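Local coordinates for rusticyanin (Thiobacillus ferrooxidans, PDB 2CAL), which carries electrons from cytochrome c552 to the A-type oxidase, acting as a periplasmic blue copper protein, at residues P46-P51 and V55-N60; K59-E64 and Y133-Q138; T108-V113 and C137-M142. The protein carries 1 engineered substitution. One frame throughout, in Å; residues are numbered along the deposited sequence.

Interaction 1. Residues P46-P51 and V55-N60; sequences PGFPFP and VHDKKN
Phe48 presents the far edge of its ring to Asp57, with CZ lying 3.5 Å from Asp57 OD1, close to the ring plane. The backbone carbonyl of the same aspartate comes in as well, Asp57 O standing 3.6 Å from Phe48 CZ, so two oxygens meet the ring's C-H rim. Ring and carboxylate are strongly turned against each other, their planes 74° apart. Beside this pair, Pro49 CG rests 3.7 Å from Lys59 CD. With CG anti to the backbone N (chi1 -178°) and chi2 also extended, the lysine chain carries CD to the proline ring, which it crosses at a slant, before it bends at chi3 and chi4. Asp57 is held by a type I' turn from Val55 to Lys58, pinned by two backbone bonds, one of them Lys58 N to Val55 O at 3.0 Å. Further out, Glu54 of strand 53-55 touches both Phe48 and Lys59, and Pro49 O accepts a bond from Ser52 OG. Exchanging Phe48 for an alanine would probably leave the Asp57 oxygens without their aromatic edge and open a gap between the loop and the turn. No hydrogen bond or salt bridge joins 46-51 to 55-60; the loop is set against the turn at the protein surface by van der Waals contact and, probably, by weak attraction between polarised ring C-H groups and oxygen.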
loop_
_atom_site.group_PDB
_atom_site.type_symbol
_atom_site.label_atom_id
_atom_site.label_comp_id
_atom_site.label_asym_id
_atom_site.label_seq_id
_atom_site.Cartn_x
_atom_site.Cartn_y
_atom_site.Cartn_z
ATOM N N PRO A 46 9.219 4.135 -10.180
ATOM C CA PRO A 46 10.511 4.166 -10.918
ATOM C C PRO A 46 11.687 4.665 -10.089
ATOM O O PRO A 46 11.650 5.736 -9.508
ATOM C CB PRO A 46 10.237 5.134 -12.075
ATOM C CG PRO A 46 8.755 4.936 -12.315
ATOM C CD PRO A 46 8.099 4.666 -10.974
ATOM N N GLY A 47 12.724 3.824 -10.077
ATOM C CA GLY A 47 13.978 4.121 -9.414
ATOM C C GLY A 47 14.039 3.777 -7.937
ATOM O O GLY A 47 15.109 3.863 -7.358
ATOM N N PHE A 48 12.898 3.413 -7.332
ATOM C CA PHE A 48 12.951 2.999 -5.923
ATOM C C PHE A 48 13.377 1.533 -5.802
ATOM O O PHE A 48 13.236 0.772 -6.764
ATOM C CB PHE A 48 11.572 3.213 -5.255
ATOM C CG PHE A 48 11.314 4.664 -4.861
ATOM C CD1 PHE A 48 11.592 5.047 -3.553
ATOM C CD2 PHE A 48 10.840 5.590 -5.753
ATOM C CE1 PHE A 48 11.320 6.350 -3.142
ATOM C CE2 PHE A 48 10.542 6.895 -5.328
ATOM C CZ PHE A 48 10.805 7.270 -4.034
ATOM N N PRO A 49 13.916 1.164 -4.641
ATOM C CA PRO A 49 14.369 -0.201 -4.450
ATOM C C PRO A 49 13.273 -1.229 -4.667
ATOM O O PRO A 49 12.145 -1.195 -4.206
ATOM C CB PRO A 49 14.853 -0.199 -2.983
ATOM C CG PRO A 49 15.173 1.214 -2.659
ATOM C CD PRO A 49 14.181 2.007 -3.457
ATOM N N PHE A 50 13.677 -2.258 -5.429
ATOM C CA PHE A 50 12.838 -3.415 -5.633
ATOM C C PHE A 50 13.123 -4.480 -4.558
ATOM O O PHE A 50 14.287 -4.832 -4.384
ATOM C CB PHE A 50 13.048 -4.126 -6.995
ATOM C CG PHE A 50 12.194 -5.349 -7.283
ATOM C CD1 PHE A 50 12.677 -6.625 -6.967
ATOM C CD2 PHE A 50 10.936 -5.390 -7.885
ATOM C CE1 PHE A 50 12.007 -7.802 -7.165
ATOM C CE2 PHE A 50 10.219 -6.575 -8.055
ATOM C CZ PHE A 50 10.730 -7.778 -7.718
ATOM N N PRO A 51 12.120 -5.115 -3.962
ATOM C CA PRO A 51 10.701 -4.808 -3.967
ATOM C C PRO A 51 10.307 -3.943 -2.795
ATOM O O PRO A 51 10.700 -4.154 -1.646
ATOM C CB PRO A 51 10.049 -6.210 -3.863
ATOM C CG PRO A 51 10.981 -6.913 -2.923
ATOM C CD PRO A 51 12.357 -6.383 -3.195
ATOM N N VAL A 55 5.000 5.400 -0.277
ATOM C CA VAL A 55 3.875 6.182 0.232
ATOM C C VAL A 55 4.448 7.570 0.536
ATOM O O VAL A 55 5.408 7.682 1.296
ATOM C CB VAL A 55 3.228 5.587 1.507
ATOM C CG1 VAL A 55 2.079 6.472 2.005
ATOM C CG2 VAL A 55 2.710 4.189 1.249
ATOM N N HIS A 56 3.852 8.583 -0.068
ATOM C CA HIS A 56 4.292 9.979 0.139
ATOM C C HIS A 56 5.783 10.115 -0.167
ATOM O O HIS A 56 6.551 10.797 0.496
ATOM C CB HIS A 56 3.955 10.488 1.570
ATOM C CG HIS A 56 3.669 11.977 1.578
ATOM N ND1 HIS A 56 2.405 12.435 1.769
ATOM C CD2 HIS A 56 4.446 13.034 1.346
ATOM C CE1 HIS A 56 2.412 13.778 1.688
ATOM N NE2 HIS A 56 3.650 14.161 1.446
ATOM N N ASP A 57 6.234 9.399 -1.229
ATOM C CA ASP A 57 7.578 9.420 -1.728
ATOM C C ASP A 57 8.612 8.786 -0.807
ATOM O O ASP A 57 9.815 8.971 -1.021
ATOM C CB ASP A 57 8.048 10.849 -2.072
ATOM C CG ASP A 57 8.937 10.858 -3.299
ATOM O OD1 ASP A 57 8.740 10.062 -4.227
ATOM O OD2 ASP A 57 9.828 11.719 -3.270
ATOM N N LYS A 58 8.163 8.017 0.183
ATOM C CA LYS A 58 9.042 7.312 1.116
ATOM C C LYS A 58 8.928 5.798 0.904
ATOM O O LYS A 58 7.871 5.296 0.543
ATOM C CB LYS A 58 8.699 7.624 2.576
ATOM C CG LYS A 58 8.776 9.122 2.941
ATOM C CD LYS A 58 10.200 9.667 2.730
ATOM C CE LYS A 58 11.217 9.048 3.667
ATOM N NZ LYS A 58 12.613 9.482 3.344
ATOM N N LYS A 59 10.007 5.078 1.128
ATOM C CA LYS A 59 10.082 3.618 0.997
ATOM C C LYS A 59 9.600 2.946 2.275
ATOM O O LYS A 59 10.180 3.107 3.357
ATOM C CB LYS A 59 11.520 3.171 0.682
ATOM C CG LYS A 59 11.718 1.677 0.486
ATOM C CD LYS A 59 13.177 1.206 0.419
ATOM C CE LYS A 59 13.679 0.870 1.813
ATOM N NZ LYS A 59 13.970 -0.585 1.981
ATOM N N ASN A 60 8.561 2.117 2.138
ATOM C CA ASN A 60 7.980 1.329 3.238
ATOM C C ASN A 60 7.865 2.090 4.542
ATOM O O ASN A 60 8.242 1.577 5.618
ATOM C CB ASN A 60 8.791 0.049 3.427
ATOM C CG ASN A 60 8.836 -0.864 2.249
ATOM O OD1 ASN A 60 7.884 -0.948 1.432
ATOM N ND2 ASN A 60 9.936 -1.578 2.065
#

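Interaction 2. Residues K59-E64 and Y133-Q138; sequences KNPTLE and YYYVCQ. With CU1 (copper (I) ion), chain B.
Tyr135 reaches from its strand to Leu63, Pro61 and Asn60, and its side chain can be followed outward. CB points toward 59-64, and CG takes the crowded position between the backbone N and the carbonyl carbon (chi1 52°). Tyr135 CE1 lies 4.0 Å from the branch point of the leucine, Leu63 CG, the two side chains crossing at about a right angle. Tyr135 CE1 is also 3.6 Å from Pro61 O. This oxygen lies at the ring edge, in its plane, and is the acceptor for the tip: Tyr135 OH donates to Pro61 O over 2.7 Å. The hydroxyl approaches within the carbonyl plane, on a lone pair, with a C=O...donor angle of 132°. Pro61 CD also packs against the hydroxyl, 3.3 Å from Tyr135 OH, and Asn60 C is 3.2 Å from that oxygen. Pro61 N is nearby too but has no hydrogen to give. The buried phenol thus has its proton placed, which orients the O-H, and the prolyl carbonyl gains a partner. Phe53, of strand 53-55 in the other sheet, and Phe86 also meet the ring, and Asn60 OD1 is taken by Phe53 N. Two residues on, Cys137 binds the copper. Strands 62-65 and 131-136 both border strand 148-153, parallel and antiparallel to it respectively; Tyr135 touches Ile151 of that strand and links its two flanking neighbours, its ring lying between the two sheets of the cupredoxin sandwich.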
loop_
_atom_site.group_PDB
_atom_site.type_symbol
_atom_site.label_atom_id
_atom_site.label_comp_id
_atom_site.label_asym_id
_atom_site.label_seq_id
_atom_site.Cartn_x
_atom_site.Cartn_y
_atom_site.Cartn_z
ATOM N N LYS A 59 10.007 5.078 1.128
ATOM C CA LYS A 59 10.082 3.618 0.997
ATOM C C LYS A 59 9.600 2.946 2.275
ATOM O O LYS A 59 10.180 3.107 3.357
ATOM C CB LYS A 59 11.520 3.171 0.682
ATOM C CG LYS A 59 11.718 1.677 0.486
ATOM C CD LYS A 59 13.177 1.206 0.419
ATOM C CE LYS A 59 13.679 0.870 1.813
ATOM N NZ LYS A 59 13.970 -0.585 1.981
ATOM N N ASN A 60 8.561 2.117 2.138
ATOM C CA ASN A 60 7.980 1.329 3.238
ATOM C C ASN A 60 7.865 2.090 4.542
ATOM O O ASN A 60 8.242 1.577 5.618
ATOM C CB ASN A 60 8.791 0.049 3.427
ATOM C CG ASN A 60 8.836 -0.864 2.249
ATOM O OD1 ASN A 60 7.884 -0.948 1.432
ATOM N ND2 ASN A 60 9.936 -1.578 2.065
ATOM N N PRO A 61 7.357 3.315 4.548
ATOM C CA PRO A 61 7.324 4.071 5.787
ATOM C C PRO A 61 6.307 3.506 6.747
ATOM O O PRO A 61 5.325 2.831 6.400
ATOM C CB PRO A 61 6.930 5.473 5.306
ATOM C CG PRO A 61 6.029 5.185 4.143
ATOM C CD PRO A 61 6.710 4.026 3.435
ATOM N N THR A 62 6.508 3.823 8.022
ATOM C CA THR A 62 5.495 3.493 9.013
ATOM C C THR A 62 4.389 4.546 8.978
ATOM O O THR A 62 4.640 5.755 8.988
ATOM C CB THR A 62 6.120 3.422 10.405
ATOM O OG1 THR A 62 7.075 2.335 10.379
ATOM C CG2 THR A 62 5.096 3.177 11.497
ATOM N N LEU A 63 3.138 4.087 8.833
ATOM C CA LEU A 63 1.985 4.989 8.780
ATOM C C LEU A 63 1.362 5.175 10.146
ATOM O O LEU A 63 0.977 4.151 10.758
ATOM C CB LEU A 63 0.946 4.484 7.802
ATOM C CG LEU A 63 1.459 3.955 6.445
ATOM C CD1 LEU A 63 0.271 3.557 5.560
ATOM C CD2 LEU A 63 2.314 5.006 5.754
ATOM N N GLU A 64 1.223 6.387 10.605
ATOM C CA GLU A 64 0.597 6.695 11.915
ATOM C C GLU A 64 -0.787 7.236 11.637
ATOM O O GLU A 64 -0.979 8.322 11.034
ATOM C CB GLU A 64 1.467 7.681 12.673
ATOM C CG GLU A 64 2.819 7.108 13.028
ATOM C CD GLU A 64 2.871 6.214 14.260
ATOM O OE1 GLU A 64 1.887 6.120 15.044
ATOM O OE2 GLU A 64 3.937 5.596 14.489
ATOM N N TYR A 133 -0.682 -2.902 12.614
ATOM C CA TYR A 133 -0.906 -3.672 11.404
ATOM C C TYR A 133 0.308 -3.541 10.508
ATOM O O TYR A 133 1.226 -2.800 10.740
ATOM C CB TYR A 133 -2.150 -3.182 10.676
ATOM C CG TYR A 133 -3.421 -3.072 11.487
ATOM C CD1 TYR A 133 -3.740 -2.001 12.330
ATOM C CD2 TYR A 133 -4.365 -4.090 11.429
ATOM C CE1 TYR A 133 -4.903 -1.937 13.059
ATOM C CE2 TYR A 133 -5.550 -4.034 12.150
ATOM C CZ TYR A 133 -5.820 -2.938 12.972
ATOM O OH TYR A 133 -6.995 -2.914 13.682
ATOM N N TYR A 134 0.280 -4.370 9.437
ATOM C CA TYR A 134 1.355 -4.407 8.435
ATOM C C TYR A 134 0.641 -4.408 7.086
ATOM O O TYR A 134 -0.375 -5.079 6.905
ATOM C CB TYR A 134 2.267 -5.625 8.609
ATOM C CG TYR A 134 2.890 -5.614 9.985
ATOM C CD1 TYR A 134 4.111 -4.989 10.216
ATOM C CD2 TYR A 134 2.211 -6.162 11.080
ATOM C CE1 TYR A 134 4.638 -4.972 11.500
ATOM C CE2 TYR A 134 2.740 -6.126 12.352
ATOM C CZ TYR A 134 3.967 -5.526 12.560
ATOM O OH TYR A 134 4.521 -5.485 13.849
ATOM N N TYR A 135 1.232 -3.660 6.126
ATOM C CA TYR A 135 0.782 -3.741 4.726
ATOM C C TYR A 135 1.839 -4.570 4.010
ATOM O O TYR A 135 3.031 -4.343 4.120
ATOM C CB TYR A 135 0.556 -2.389 4.055
ATOM C CG TYR A 135 1.664 -1.372 4.121
ATOM C CD1 TYR A 135 1.892 -0.548 5.236
ATOM C CD2 TYR A 135 2.519 -1.222 3.044
ATOM C CE1 TYR A 135 2.917 0.371 5.264
ATOM C CE2 TYR A 135 3.544 -0.288 3.063
ATOM C CZ TYR A 135 3.750 0.533 4.170
ATOM O OH TYR A 135 4.793 1.416 4.140
ATOM N N VAL A 136 1.383 -5.607 3.287
ATOM C CA VAL A 136 2.229 -6.664 2.758
ATOM C C VAL A 136 1.809 -7.000 1.342
ATOM O O VAL A 136 0.630 -7.050 0.984
ATOM C CB VAL A 136 2.092 -7.906 3.667
ATOM C CG1 VAL A 136 3.015 -9.069 3.316
ATOM C CG2 VAL A 136 2.318 -7.596 5.159
ATOM N N CYS A 137 2.807 -7.318 0.506
ATOM C CA CYS A 137 2.578 -7.911 -0.802
ATOM C C CYS A 137 2.579 -9.453 -0.717
ATOM O O CYS A 137 3.440 -10.015 -0.044
ATOM C CB CYS A 137 3.650 -7.430 -1.804
ATOM S SG CYS A 137 3.362 -8.167 -3.459
ATOM N N GLN A 138 1.608 -10.046 -1.397
ATOM C CA GLN A 138 1.493 -11.512 -1.359
ATOM C C GLN A 138 2.144 -12.226 -2.544
ATOM O O GLN A 138 2.102 -13.451 -2.588
ATOM C CB GLN A 138 0.001 -11.904 -1.358
ATOM C CG GLN A 138 -0.662 -11.645 0.008
ATOM C CD GLN A 138 -1.994 -12.355 0.071
ATOM O OE1 GLN A 138 -3.063 -12.057 -0.476
ATOM N NE2 GLN A 138 -1.958 -13.401 0.878
HETATM CU CU CU1 B . 4.956 -7.204 -4.516
#

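Interaction 3. Residues T108-V113 and C137-M142; sequences TGFSPV and CQIPGM. Engineered in segment 137-142: Met142 (natural residue His). With CU1 (copper (I) ion), chain B.
The Phe110 ring meets 137-142 at its edge, where Gln138 C lies in the ring plane, 3.7 Å from Phe110 CE1. In this cupredoxin fold, 137-142 belongs to the loop that runs from the cysteine ligand toward the methionine ligand of the blue copper site, and 108-113 is a second loop beside it. Ile139 CD1 comes in obliquely from one side of the ring plane, 3.4 Å from Phe110 CD1, while Gln138 CB lies on the other side, 3.9 Å from Phe110 CZ. The ring's CE1-CZ edge thus meets the Gln138 backbone and CB, and Ile139 supplies the apolar contact. The isoleucine methyl gets to the ring because CG1 stands anti to the carbonyl carbon (chi1 -68°) and the chain bends again beyond it. Met142 N bonds to Ile139 O, tightening the loop. Met142 is an engineered substitution for a histidine that is probably a copper ligand in the natural protein, whereas here the metal is bound by Cys137, His84 and Met147. On the other segment, Ser111 OG bonds to His84 O, tying the Phe110 loop to that copper ligand. The thiolate is gripped from its own loop too: Cys137 SG, 2.1 Å from the copper, accepts a hydrogen bond from Ile139 N at 3.4 Å, with an N-H...S angle of 162°.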
loop_
_atom_site.group_PDB
_atom_site.type_symbol
_atom_site.label_atom_id
_atom_site.label_comp_id
_atom_site.label_asym_id
_atom_site.label_seq_id
_atom_site.Cartn_x
_atom_site.Cartn_y
_atom_site.Cartn_z
ATOM N N THR A 108 -6.228 -5.798 -1.273
ATOM C CA THR A 108 -6.508 -6.111 -2.671
ATOM C C THR A 108 -6.097 -7.542 -3.043
ATOM O O THR A 108 -5.281 -8.194 -2.374
ATOM C CB THR A 108 -5.746 -5.122 -3.585
ATOM O OG1 THR A 108 -4.337 -5.451 -3.667
ATOM C CG2 THR A 108 -5.800 -3.704 -3.037
ATOM N N GLY A 109 -6.659 -7.999 -4.146
ATOM C CA GLY A 109 -6.068 -9.156 -4.825
ATOM C C GLY A 109 -4.804 -8.668 -5.526
ATOM O O GLY A 109 -4.241 -7.559 -5.375
ATOM N N PHE A 110 -4.337 -9.548 -6.426
ATOM C CA PHE A 110 -3.196 -9.236 -7.256
ATOM C C PHE A 110 -3.633 -8.193 -8.299
ATOM O O PHE A 110 -4.679 -8.271 -8.920
ATOM C CB PHE A 110 -2.658 -10.510 -7.935
ATOM C CG PHE A 110 -2.089 -11.431 -6.874
ATOM C CD1 PHE A 110 -1.034 -11.122 -6.093
ATOM C CD2 PHE A 110 -2.699 -12.684 -6.652
ATOM C CE1 PHE A 110 -0.512 -11.935 -5.096
ATOM C CE2 PHE A 110 -2.183 -13.499 -5.665
ATOM C CZ PHE A 110 -1.101 -13.172 -4.882
ATOM N N SER A 111 -2.763 -7.215 -8.487
ATOM C CA SER A 111 -3.078 -6.142 -9.442
ATOM C C SER A 111 -2.806 -6.546 -10.880
ATOM O O SER A 111 -1.940 -7.406 -11.158
ATOM C CB SER A 111 -2.201 -4.925 -9.118
ATOM O OG SER A 111 -0.816 -5.193 -9.217
ATOM N N PRO A 112 -3.466 -5.886 -11.837
ATOM C CA PRO A 112 -3.069 -6.033 -13.240
ATOM C C PRO A 112 -1.607 -5.631 -13.391
ATOM O O PRO A 112 -1.096 -4.668 -12.790
ATOM C CB PRO A 112 -3.955 -5.014 -14.007
ATOM C CG PRO A 112 -5.112 -4.691 -13.081
ATOM C CD PRO A 112 -4.574 -4.918 -11.692
ATOM N N VAL A 113 -0.906 -6.335 -14.285
ATOM C CA VAL A 113 0.456 -5.946 -14.642
ATOM C C VAL A 113 0.363 -4.704 -15.514
ATOM O O VAL A 113 -0.601 -4.567 -16.313
ATOM C CB VAL A 113 1.131 -7.119 -15.368
ATOM C CG1 VAL A 113 0.994 -8.406 -14.519
ATOM C CG2 VAL A 113 0.630 -7.388 -16.771
ATOM N N CYS A 137 2.807 -7.318 0.506
ATOM C CA CYS A 137 2.578 -7.911 -0.802
ATOM C C CYS A 137 2.579 -9.453 -0.717
ATOM O O CYS A 137 3.440 -10.015 -0.044
ATOM C CB CYS A 137 3.650 -7.430 -1.804
ATOM S SG CYS A 137 3.362 -8.167 -3.459
ATOM N N GLN A 138 1.608 -10.046 -1.397
ATOM C CA GLN A 138 1.493 -11.512 -1.359
ATOM C C GLN A 138 2.144 -12.226 -2.544
ATOM O O GLN A 138 2.102 -13.451 -2.588
ATOM C CB GLN A 138 0.001 -11.904 -1.358
ATOM C CG GLN A 138 -0.662 -11.645 0.008
ATOM C CD GLN A 138 -1.994 -12.355 0.071
ATOM O OE1 GLN A 138 -3.063 -12.057 -0.476
ATOM N NE2 GLN A 138 -1.958 -13.401 0.878
ATOM N N ILE A 139 2.732 -11.507 -3.498
ATOM C CA ILE A 139 3.444 -12.235 -4.588
ATOM C C ILE A 139 4.552 -13.026 -3.959
ATOM O O ILE A 139 5.329 -12.461 -3.198
ATOM C CB ILE A 139 3.949 -11.242 -5.646
ATOM C CG1 ILE A 139 2.840 -10.570 -6.438
ATOM C CG2 ILE A 139 4.942 -11.978 -6.557
ATOM C CD1 ILE A 139 2.120 -11.428 -7.445
ATOM N N PRO A 140 4.706 -14.345 -4.254
ATOM C CA PRO A 140 5.749 -15.122 -3.586
ATOM C C PRO A 140 7.121 -14.510 -3.616
ATOM O O PRO A 140 7.573 -14.024 -4.665
ATOM C CB PRO A 140 5.699 -16.458 -4.374
ATOM C CG PRO A 140 4.222 -16.548 -4.692
ATOM C CD PRO A 140 3.840 -15.133 -5.141
ATOM N N GLY A 141 7.744 -14.443 -2.444
ATOM C CA GLY A 141 9.084 -13.963 -2.189
ATOM C C GLY A 141 9.211 -12.484 -1.894
ATOM O O GLY A 141 10.255 -12.065 -1.413
ATOM N N MET A 142 8.183 -11.692 -2.216
ATOM C CA MET A 142 8.356 -10.257 -2.093
ATOM C C MET A 142 8.404 -9.744 -0.648
ATOM O O MET A 142 9.288 -8.984 -0.282
ATOM C CB MET A 142 7.235 -9.541 -2.834
ATOM C CG MET A 142 7.216 -9.772 -4.346
ATOM S SD MET A 142 8.624 -9.184 -5.271
ATOM C CE MET A 142 9.647 -10.652 -5.438
HETATM CU CU CU1 B . 4.956 -7.204 -4.516
#

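How the interactions relate
From the N terminus, interaction 1 comes first and is the most local: 46-51 and 55-60 close a short loop around strand 53-55. Interaction 2 starts on its last residues, sharing Lys59 and Asn60, and spans the chain to 133-138. Interaction 3 opens inside that span at 108-113 and ends just beyond it, overlapping on Cys137 and Gln138, so the two interlock rather than nest. Val55 CG1 packs 4.0 Å from Leu63 CD2, joining interaction 1 to the strand of interaction 2. Phe50 and Pro51 of interaction 1 pack on the engineered Met142 of interaction 3. Together they connect edge strand 58-59 of one sheet, strands 62-65 and 131-136 of the other, and the copper loops.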